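Long-range contacts in taurocyamine kinase (Schistosoma mansoni, PDB 4WOD), which reversibly transfers a phosphate group between ATP and the guanidino compound taurocyamine, with magnesium as cofactor, through two fused phosphagen kinase repeats: residues A[163-168]-A[205-210]; A[483-488]-A[637-642]. The protein carries 4 engineered substitutions. One frame throughout, in Å; residues are numbered along the deposited sequence.

In the fold
Contacts 1 and 2 both pair neighbouring antiparallel strands of an eight-stranded sheet, but each belongs to a different repeat, and their centres lie about 71 Å apart. Contact 1 (163-168 with 205-210) joins the outermost strand of the first repeat's sheet to its neighbour; it is partly buried, with exposed residues on the edge strand, and its side-chain chemistry is chiefly aromatic and aliphatic. Contact 2 (483-488 with 637-642) lies in the middle of the second repeat's sheet and has no exposed residue. There one face is apolar, packed under a helix, whereas the other is lined with arginines at the predicted ATP site.

Contact 1 of 2, residues A[163-168]-A[205-210]; sequences TYYPLT and RGIFIN
R205 opens the pairing by giving its carbonyl O to the backbone N of L167, 2.9 Å away. The same oxygen accepts from a water that also takes the N-H of T168, so one carbonyl ties down the turn leaving the edge strand. CD2 of L167 lies 3.8 Å from R205 CB, while the guanidinium leads off to the carbonyls of G197 and I199.

At G206 the absence of a side chain matters: Y164 OH comes within 3.2 Å of G206 CA, just where a CB would project. Y164 has CG anti to its backbone N (chi1 -178°), which lays the ring along the partner strand; its hydroxyl is hydrogen-bonded to E146 of helix 139-154.

I207 forms a hydrogen-bonded pair with Y165, and the bond from Y165 N to I207 O is short and almost straight (2.7 Å, 171° at the hydrogen). That oxygen also lies in plane at the edge of the Y165 ring, and I207 CG1 packs 3.9 Å from Y165 CB. This antiparallel pairing closes one side of the sheet of the phosphagen kinase catalytic domain, strand 162-166 being outermost and 206-210 passing the pairing on to strand 215-219.

F208 turns to the other face, toward helix 139-154, with its CD1 4.1 Å from Y164 CB. Branched I209 suits an extended strand; its CD1 meets Y165 CE2 at 3.9 Å, the two side chains crossing at about a right angle, while the backbone N of I209 donates to T163 O and its O accepts from T163 N.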
loop_
_atom_site.group_PDB
_atom_site.type_symbol
_atom_site.label_atom_id
_atom_site.label_comp_id
_atom_site.label_asym_id
_atom_site.label_seq_id
_atom_site.Cartn_x
_atom_site.Cartn_y
_atom_site.Cartn_z
ATOM N N THR A 163 -3.610 33.664 -27.482
ATOM C CA THR A 163 -4.813 34.407 -27.149
ATOM C C THR A 163 -5.236 34.296 -25.685
ATOM O O THR A 163 -5.275 33.199 -25.117
ATOM C CB THR A 163 -5.983 33.938 -28.025
ATOM O OG1 THR A 163 -5.638 34.123 -29.405
ATOM C CG2 THR A 163 -7.247 34.724 -27.707
ATOM N N TYR A 164 -5.581 35.438 -25.095
ATOM C CA TYR A 164 -6.147 35.466 -23.755
ATOM C C TYR A 164 -7.678 35.436 -23.779
ATOM O O TYR A 164 -8.318 36.281 -24.409
ATOM C CB TYR A 164 -5.667 36.708 -22.980
ATOM C CG TYR A 164 -6.234 36.693 -21.587
ATOM C CD1 TYR A 164 -5.969 35.621 -20.736
ATOM C CD2 TYR A 164 -7.076 37.699 -21.134
ATOM C CE1 TYR A 164 -6.507 35.569 -19.461
ATOM C CE2 TYR A 164 -7.615 37.655 -19.862
ATOM C CZ TYR A 164 -7.325 36.592 -19.029
ATOM O OH TYR A 164 -7.853 36.530 -17.759
ATOM N N TYR A 165 -8.263 34.468 -23.081
ATOM C CA TYR A 165 -9.715 34.349 -22.985
ATOM C C TYR A 165 -10.204 34.626 -21.570
ATOM O O TYR A 165 -10.149 33.736 -20.723
ATOM C CB TYR A 165 -10.176 32.945 -23.393
ATOM C CG TYR A 165 -9.708 32.502 -24.760
ATOM C CD1 TYR A 165 -10.531 32.638 -25.874
ATOM C CD2 TYR A 165 -8.447 31.954 -24.941
ATOM C CE1 TYR A 165 -10.111 32.234 -27.131
ATOM C CE2 TYR A 165 -8.014 31.549 -26.198
ATOM C CZ TYR A 165 -8.853 31.692 -27.287
ATOM O OH TYR A 165 -8.437 31.293 -28.540
ATOM N N PRO A 166 -10.691 35.851 -21.306
ATOM C CA PRO A 166 -11.284 36.080 -19.982
ATOM C C PRO A 166 -12.578 35.287 -19.828
ATOM O O PRO A 166 -13.371 35.230 -20.774
ATOM C CB PRO A 166 -11.545 37.594 -19.962
ATOM C CG PRO A 166 -11.598 37.991 -21.421
ATOM C CD PRO A 166 -10.662 37.073 -22.132
ATOM N N LEU A 167 -12.770 34.666 -18.666
ATOM C CA LEU A 167 -13.977 33.890 -18.391
ATOM C C LEU A 167 -15.224 34.737 -18.510
ATOM O O LEU A 167 -16.244 34.306 -19.068
ATOM C CB LEU A 167 -13.922 33.274 -16.988
ATOM C CG LEU A 167 -13.470 31.818 -16.900
ATOM C CD1 LEU A 167 -12.149 31.613 -17.622
ATOM C CD2 LEU A 167 -13.380 31.349 -15.445
ATOM N N THR A 168 -15.143 35.941 -17.956
ATOM C CA THR A 168 -16.254 36.868 -17.988
ATOM C C THR A 168 -16.570 37.230 -19.433
ATOM O O THR A 168 -15.687 37.621 -20.192
ATOM C CB THR A 168 -15.948 38.142 -17.170
ATOM O OG1 THR A 168 -15.556 37.766 -15.842
ATOM C CG2 THR A 168 -17.169 38.994 -17.070
ATOM N N ARG A 205 -10.797 36.195 -13.784
ATOM C CA ARG A 205 -10.281 34.888 -14.174
ATOM C C ARG A 205 -10.226 34.716 -15.677
ATOM O O ARG A 205 -11.032 35.291 -16.420
ATOM C CB ARG A 205 -11.149 33.788 -13.579
ATOM C CG ARG A 205 -11.164 33.825 -12.058
ATOM C CD ARG A 205 -12.465 33.302 -11.532
ATOM N NE ARG A 205 -12.392 33.062 -10.093
ATOM C CZ ARG A 205 -12.959 33.830 -9.171
ATOM N NH1 ARG A 205 -13.646 34.905 -9.535
ATOM N NH2 ARG A 205 -12.831 33.514 -7.883
ATOM N N GLY A 206 -9.280 33.904 -16.129
ATOM C CA GLY A 206 -9.199 33.606 -17.541
ATOM C C GLY A 206 -8.172 32.557 -17.882
ATOM O O GLY A 206 -7.488 32.012 -16.996
ATOM N N ILE A 207 -8.081 32.253 -19.176
ATOM C CA ILE A 207 -7.071 31.310 -19.651
ATOM C C ILE A 207 -6.329 31.870 -20.847
ATOM O O ILE A 207 -6.875 32.680 -21.605
ATOM C CB ILE A 207 -7.683 29.934 -20.049
ATOM C CG1 ILE A 207 -8.590 30.068 -21.267
ATOM C CG2 ILE A 207 -8.473 29.336 -18.911
ATOM C CD1 ILE A 207 -8.976 28.727 -21.855
ATOM N N PHE A 208 -5.088 31.429 -21.016
ATOM C CA PHE A 208 -4.266 31.851 -22.142
ATOM C C PHE A 208 -3.725 30.612 -22.855
ATOM O O PHE A 208 -3.246 29.677 -22.203
ATOM C CB PHE A 208 -3.114 32.752 -21.670
ATOM C CG PHE A 208 -2.180 33.180 -22.782
ATOM C CD1 PHE A 208 -2.382 34.379 -23.447
ATOM C CD2 PHE A 208 -1.115 32.370 -23.175
ATOM C CE1 PHE A 208 -1.539 34.776 -24.479
ATOM C CE2 PHE A 208 -0.263 32.763 -24.203
ATOM C CZ PHE A 208 -0.472 33.963 -24.855
ATOM N N ILE A 209 -3.813 30.610 -24.187
ATOM C CA ILE A 209 -3.336 29.502 -25.008
ATOM C C ILE A 209 -2.490 30.037 -26.154
ATOM O O ILE A 209 -2.864 31.029 -26.791
ATOM C CB ILE A 209 -4.494 28.671 -25.612
ATOM C CG1 ILE A 209 -5.716 28.669 -24.698
ATOM C CG2 ILE A 209 -4.040 27.236 -25.973
ATOM C CD1 ILE A 209 -6.884 27.937 -25.280
ATOM N N ASN A 210 -1.354 29.397 -26.423
ATOM C CA ASN A 210 -0.549 29.813 -27.564
ATOM C C ASN A 210 -1.080 29.171 -28.844
ATOM O O ASN A 210 -1.948 28.293 -28.802
ATOM C CB ASN A 210 0.947 29.500 -27.358
ATOM C CG ASN A 210 1.274 27.996 -27.352
ATOM O OD1 ASN A 210 0.428 27.139 -27.077
ATOM N ND2 ASN A 210 2.537 27.688 -27.615
HETATM O O HOH W 1 -12.909 37.341 -16.429
#

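Contact 2 of 2, residues A[483-488]-A[637-642]; sequences TRVRVG and TSMRAS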
loop_
_atom_site.group_PDB
_atom_site.type_symbol
_atom_site.label_atom_id
_atom_site.label_comp_id
_atom_site.label_asym_id
_atom_site.label_seq_id
_atom_site.Cartn_x
_atom_site.Cartn_y
_atom_site.Cartn_z
ATOM N N THR A 483 -5.397 -22.957 25.268
ATOM C CA THR A 483 -4.711 -23.942 24.439
ATOM C C THR A 483 -5.294 -23.908 23.024
ATOM O O THR A 483 -6.470 -23.611 22.838
ATOM C CB THR A 483 -4.841 -25.356 25.054
ATOM O OG1 THR A 483 -4.392 -25.310 26.413
ATOM C CG2 THR A 483 -4.014 -26.398 24.281
ATOM N N ARG A 484 -4.457 -24.227 22.040
ATOM C CA ARG A 484 -4.790 -24.091 20.642
ATOM C C ARG A 484 -3.942 -25.099 19.866
ATOM O O ARG A 484 -2.759 -25.289 20.174
ATOM C CB ARG A 484 -4.516 -22.643 20.185
ATOM C CG ARG A 484 -4.910 -22.245 18.736
ATOM C CD ARG A 484 -4.328 -20.840 18.442
ATOM N NE ARG A 484 -4.685 -20.240 17.146
ATOM C CZ ARG A 484 -3.922 -20.287 16.052
ATOM N NH1 ARG A 484 -2.774 -20.941 16.069
ATOM N NH2 ARG A 484 -4.310 -19.689 14.926
ATOM N N VAL A 485 -4.550 -25.783 18.905
ATOM C CA VAL A 485 -3.773 -26.523 17.904
ATOM C C VAL A 485 -4.350 -26.187 16.544
ATOM O O VAL A 485 -5.552 -26.175 16.369
ATOM C CB VAL A 485 -3.784 -28.063 18.102
ATOM C CG1 VAL A 485 -2.776 -28.728 17.133
ATOM C CG2 VAL A 485 -3.452 -28.424 19.526
ATOM N N ARG A 486 -3.491 -25.908 15.573
ATOM C CA ARG A 486 -3.980 -25.690 14.227
ATOM C C ARG A 486 -3.169 -26.478 13.204
ATOM O O ARG A 486 -2.041 -26.916 13.492
ATOM C CB ARG A 486 -3.961 -24.200 13.871
ATOM C CG ARG A 486 -2.600 -23.552 13.790
ATOM C CD ARG A 486 -1.933 -23.691 12.398
ATOM N NE ARG A 486 -0.697 -22.907 12.311
ATOM C CZ ARG A 486 0.390 -23.255 11.627
ATOM N NH1 ARG A 486 0.437 -24.400 10.961
ATOM N NH2 ARG A 486 1.442 -22.446 11.616
ATOM N N VAL A 487 -3.740 -26.625 12.010
ATOM C CA VAL A 487 -2.982 -27.130 10.859
ATOM C C VAL A 487 -3.269 -26.309 9.614
ATOM O O VAL A 487 -4.336 -25.695 9.500
ATOM C CB VAL A 487 -3.296 -28.615 10.541
ATOM C CG1 VAL A 487 -2.797 -29.547 11.665
ATOM C CG2 VAL A 487 -4.781 -28.799 10.262
ATOM N N GLY A 488 -2.316 -26.299 8.679
ATOM C CA GLY A 488 -2.580 -25.812 7.341
ATOM C C GLY A 488 -2.996 -26.948 6.418
ATOM O O GLY A 488 -2.571 -28.075 6.628
ATOM N N THR A 637 3.526 -32.098 9.020
ATOM C CA THR A 637 2.279 -32.097 9.775
ATOM C C THR A 637 1.496 -30.820 9.548
ATOM O O THR A 637 0.276 -30.798 9.699
ATOM C CB THR A 637 2.535 -32.207 11.280
ATOM O OG1 THR A 637 3.271 -31.051 11.705
ATOM C CG2 THR A 637 3.305 -33.469 11.609
ATOM N N SER A 638 2.229 -29.752 9.242
ATOM C CA SER A 638 1.688 -28.406 9.175
ATOM C C SER A 638 1.005 -28.026 10.478
ATOM O O SER A 638 0.046 -27.274 10.462
ATOM C CB SER A 638 0.695 -28.270 8.023
ATOM O OG SER A 638 0.427 -26.900 7.783
ATOM N N MET A 639 1.490 -28.573 11.583
ATOM C CA MET A 639 0.787 -28.514 12.862
ATOM C C MET A 639 1.504 -27.650 13.854
ATOM O O MET A 639 2.697 -27.823 14.101
ATOM C CB MET A 639 0.615 -29.906 13.463
ATOM C CG MET A 639 -0.113 -29.899 14.805
ATOM S SD MET A 639 -0.563 -31.552 15.383
ATOM C CE MET A 639 -2.062 -31.824 14.404
ATOM N N ARG A 640 0.756 -26.731 14.440
ATOM C CA ARG A 640 1.260 -25.898 15.499
ATOM C C ARG A 640 0.319 -25.981 16.691
ATOM O O ARG A 640 -0.827 -25.529 16.620
ATOM C CB ARG A 640 1.419 -24.448 15.016
ATOM C CG ARG A 640 1.998 -23.488 16.058
ATOM C CD ARG A 640 2.009 -22.061 15.485
ATOM N NE ARG A 640 2.572 -21.058 16.382
ATOM C CZ ARG A 640 1.919 -20.491 17.396
ATOM N NH1 ARG A 640 0.670 -20.844 17.672
ATOM N NH2 ARG A 640 2.517 -19.571 18.143
ATOM N N ALA A 641 0.799 -26.614 17.759
ATOM C CA ALA A 641 0.091 -26.643 19.033
ATOM C C ALA A 641 0.713 -25.623 19.969
ATOM O O ALA A 641 1.937 -25.499 20.051
ATOM C CB ALA A 641 0.143 -28.013 19.653
ATOM N N SER A 642 -0.119 -24.919 20.713
ATOM C CA SER A 642 0.398 -23.826 21.498
ATOM C C SER A 642 -0.411 -23.601 22.752
ATOM O O SER A 642 -1.552 -24.058 22.861
ATOM C CB SER A 642 0.436 -22.547 20.655
ATOM O OG SER A 642 -0.870 -22.105 20.350
HETATM O O HOH W 2 -1.362 -23.165 17.779
#
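R486 and R640 face each other across a hydrogen-bonded antiparallel pair, and the way they fit depends on the bend of R486. Its CG sits between the backbone N and carbonyl carbon (chi1 66°) and the chain turns again at chi2 (87°), so the guanidinium folds over the partner strand. R640 CB lies 3.7 Å from R486 CZ, centred over one face of the group: the flat cation rests on aliphatic carbon. S638 O approaches the edge of the same guanidinium, whose NH1 is hydrogen-bonded to N634.

R640, by contrast, is extended, and its NH2 forms a salt bridge with D684. Its NH1 comes 3.8 Å from NH1 of R484, another extended arginine, with the two guanidinium planes 75° apart. A water to one side of the two nitrogens bridges them: it accepts from R484 NH1 at 3.1 Å, more weakly from R640 NH1, and donates to R640 O at 2.7 Å. It also bonds to S642 OG, a small polar group that fits beside R484 CB.

The opposite face is apolar. V485 spreads its two methyls, CG1 touching M639 CG and CG2 packed on A641 CB (3.6 Å), while M639 bends at chi3 to set CE against V487 CG1 at 3.6 Å. Helix 599-614 packs on both valines, whose branched side chains suit an extended strand. Where the pairing ends, G488 N donates to both O and OG of S638, and a CB on G488 would collide with that hydroxyl.

Arginines gathered on one face of central antiparallel strands are characteristic of the phosphagen kinase catalytic domain, where R484, R486 and R640 belong to the predicted ATP site and would probably meet the nucleotide's phosphates.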